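Local coordinates for arylamine n-acetyltransferase (Mycobacterium smegmatis, PDB 1W5R), which catalyses, in its wild-type form, acetyl transfer to arylamines, probably from acetyl-coenzyme A through a catalytic triad as in other members of its family, at residues 93-98 with 185-190. The protein carries 1 engineered substitution. Numbering follows the deposited sequence.
Sequences RLSGRV and EPRPRI
Arg187 meets Arg93 and Ser95 of strand 90-98 where the neighbouring strand 175-182 has ended, a worked example of a loop joined to a strand by one backbone bond and one long side chain. Its amide N donates to Arg93 O at 2.8 Å, and its CB and CG lie close to that oxygen as well. The side chain turns at chi2 (-62°), bringing CD round toward Ser95. There NE gives its hydrogen to Ser95 OG at 2.9 Å, a bent bond (131°) whose acceptor stands 33° out of the guanidinium plane. The hydroxyl has a second partner in Gln111 of strand 111-119. Over the centre of one guanidinium face sits Glu185 CB, 4.0 Å above the plane; the extended side chain of Glu185 continues to OE1, which meets Arg187 NH1 in a 2.9 Å salt bridge. That pairing probably offsets the charge of Arg187, easing repulsion from the Arg97 guanidinium nearby (NH2 to NH2 6.6 Å). Water fills in where strand and loop do not bond directly: one molecule joins Ser95 N to Glu185 O, a second links Ser95 O to Arg187 NH2 in the guanidinium plane, and a third bridges Arg93 N and Arg187 O. The Leu94 methyl CD2 packs against the Glu185 carbonyl, 3.7 Å from its O. Arg93 instead sends its guanidinium away, to Glu85 and Tyr82 of helix 73-87. The loop follows strand 175-182, which flanks strand 90-98 in the antiparallel sheet, and leads through Pro188, the N-cap, into helix 189-201, whose Leu192 touches both Arg93 and Arg187.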
loop_
_atom_site.group_PDB
_atom_site.type_symbol
_atom_site.label_atom_id
_atom_site.label_comp_id
_atom_site.label_asym_id
_atom_site.label_seq_id
_atom_site.Cartn_x
_atom_site.Cartn_y
_atom_site.Cartn_z
ATOM N N ARG A 93 37.147 -6.124 2.087
ATOM C CA ARG A 93 35.915 -6.637 2.678
ATOM C C ARG A 93 35.902 -6.408 4.172
ATOM O O ARG A 93 36.818 -6.812 4.891
ATOM C CB ARG A 93 35.729 -8.134 2.395
ATOM C CG ARG A 93 35.333 -8.491 0.960
ATOM C CD ARG A 93 36.485 -8.302 -0.039
ATOM N NE ARG A 93 36.162 -8.939 -1.308
ATOM C CZ ARG A 93 36.934 -8.924 -2.391
ATOM N NH1 ARG A 93 38.111 -8.293 -2.376
ATOM N NH2 ARG A 93 36.531 -9.544 -3.489
ATOM N N LEU A 94 34.866 -5.733 4.655
ATOM C CA LEU A 94 34.761 -5.470 6.080
ATOM C C LEU A 94 33.604 -6.253 6.683
ATOM O O LEU A 94 32.675 -6.647 5.960
ATOM C CB LEU A 94 34.537 -3.975 6.322
ATOM C CG LEU A 94 35.494 -3.006 5.604
ATOM C CD1 LEU A 94 35.185 -1.559 5.976
ATOM C CD2 LEU A 94 36.954 -3.321 5.922
ATOM N N SER A 95 33.675 -6.460 7.992
ATOM C CA SER A 95 32.583 -7.063 8.752
ATOM C C SER A 95 31.983 -6.074 9.742
ATOM O O SER A 95 32.650 -5.121 10.175
ATOM C CB SER A 95 33.067 -8.317 9.501
ATOM O OG SER A 95 34.044 -7.967 10.464
ATOM N N GLY A 96 30.723 -6.309 10.102
ATOM C CA GLY A 96 30.049 -5.455 11.060
ATOM C C GLY A 96 28.973 -6.157 11.874
ATOM O O GLY A 96 28.641 -7.327 11.631
ATOM N N ARG A 97 28.437 -5.427 12.842
ATOM C CA ARG A 97 27.442 -5.914 13.791
ATOM C C ARG A 97 26.187 -5.079 13.589
ATOM O O ARG A 97 26.270 -3.843 13.522
ATOM C CB ARG A 97 27.934 -5.703 15.229
ATOM C CG ARG A 97 29.313 -6.302 15.520
ATOM C CD ARG A 97 29.714 -6.061 16.966
ATOM N NE ARG A 97 31.115 -6.404 17.182
ATOM C CZ ARG A 97 31.548 -7.634 17.472
ATOM N NH1 ARG A 97 30.694 -8.637 17.621
ATOM N NH2 ARG A 97 32.840 -7.848 17.641
ATOM N N VAL A 98 25.029 -5.731 13.481
ATOM C CA VAL A 98 23.788 -5.006 13.198
ATOM C C VAL A 98 23.164 -4.516 14.489
ATOM O O VAL A 98 22.881 -5.284 15.404
ATOM C CB VAL A 98 22.797 -5.881 12.360
ATOM C CG1 VAL A 98 21.451 -5.143 12.117
ATOM C CG2 VAL A 98 23.436 -6.278 11.038
ATOM N N GLU A 185 39.134 -3.008 9.577
ATOM C CA GLU A 185 40.088 -4.119 9.433
ATOM C C GLU A 185 39.653 -5.041 8.282
ATOM O O GLU A 185 38.562 -5.621 8.335
ATOM C CB GLU A 185 40.182 -4.919 10.729
ATOM C CG GLU A 185 41.172 -6.087 10.660
ATOM C CD GLU A 185 41.126 -6.984 11.888
ATOM O OE1 GLU A 185 40.479 -6.621 12.902
ATOM O OE2 GLU A 185 41.749 -8.081 11.841
ATOM N N PRO A 186 40.479 -5.164 7.226
ATOM C CA PRO A 186 40.105 -6.058 6.134
ATOM C C PRO A 186 39.980 -7.512 6.603
ATOM O O PRO A 186 40.821 -8.005 7.383
ATOM C CB PRO A 186 41.270 -5.918 5.151
ATOM C CG PRO A 186 41.838 -4.552 5.453
ATOM C CD PRO A 186 41.759 -4.479 6.948
ATOM N N ARG A 187 38.948 -8.195 6.107
ATOM C CA ARG A 187 38.654 -9.555 6.534
ATOM C C ARG A 187 38.942 -10.546 5.428
ATOM O O ARG A 187 38.644 -10.287 4.254
ATOM C CB ARG A 187 37.181 -9.699 6.942
ATOM C CG ARG A 187 36.690 -8.698 7.966
ATOM C CD ARG A 187 37.468 -8.866 9.257
ATOM N NE ARG A 187 36.928 -8.027 10.321
ATOM C CZ ARG A 187 37.466 -7.899 11.525
ATOM N NH1 ARG A 187 38.581 -8.566 11.842
ATOM N NH2 ARG A 187 36.878 -7.116 12.418
ATOM N N PRO A 188 39.540 -11.696 5.792
ATOM C CA PRO A 188 39.713 -12.727 4.795
ATOM C C PRO A 188 38.402 -13.458 4.543
ATOM O O PRO A 188 37.512 -13.477 5.416
ATOM C CB PRO A 188 40.709 -13.684 5.461
ATOM C CG PRO A 188 40.431 -13.560 6.918
ATOM C CD PRO A 188 40.033 -12.103 7.118
ATOM N N ARG A 189 38.304 -14.091 3.380
ATOM C CA ARG A 189 37.060 -14.751 2.992
ATOM C C ARG A 189 36.580 -15.760 4.030
ATOM O O ARG A 189 35.387 -15.841 4.315
ATOM C CB ARG A 189 37.176 -15.401 1.615
ATOM C CG ARG A 189 35.866 -15.985 1.125
ATOM C CD ARG A 189 35.948 -16.402 -0.319
ATOM N NE ARG A 189 36.713 -17.629 -0.507
ATOM C CZ ARG A 189 37.286 -17.982 -1.654
ATOM N NH1 ARG A 189 37.208 -17.188 -2.719
ATOM N NH2 ARG A 189 37.951 -19.125 -1.733
ATOM N N ILE A 190 37.506 -16.531 4.589
ATOM C CA ILE A 190 37.108 -17.547 5.555
ATOM C C ILE A 190 36.367 -16.967 6.770
ATOM O O ILE A 190 35.442 -17.592 7.295
ATOM C CB ILE A 190 38.309 -18.451 5.984
ATOM C CG1 ILE A 190 37.829 -19.633 6.843
ATOM C CG2 ILE A 190 39.372 -17.658 6.722
ATOM C CD1 ILE A 190 36.864 -20.571 6.148
HETATM O O HOH W 1 39.325 -7.905 2.529
HETATM O O HOH W 2 36.055 -5.252 9.200
HETATM O O HOH W 3 34.655 -5.199 12.094
#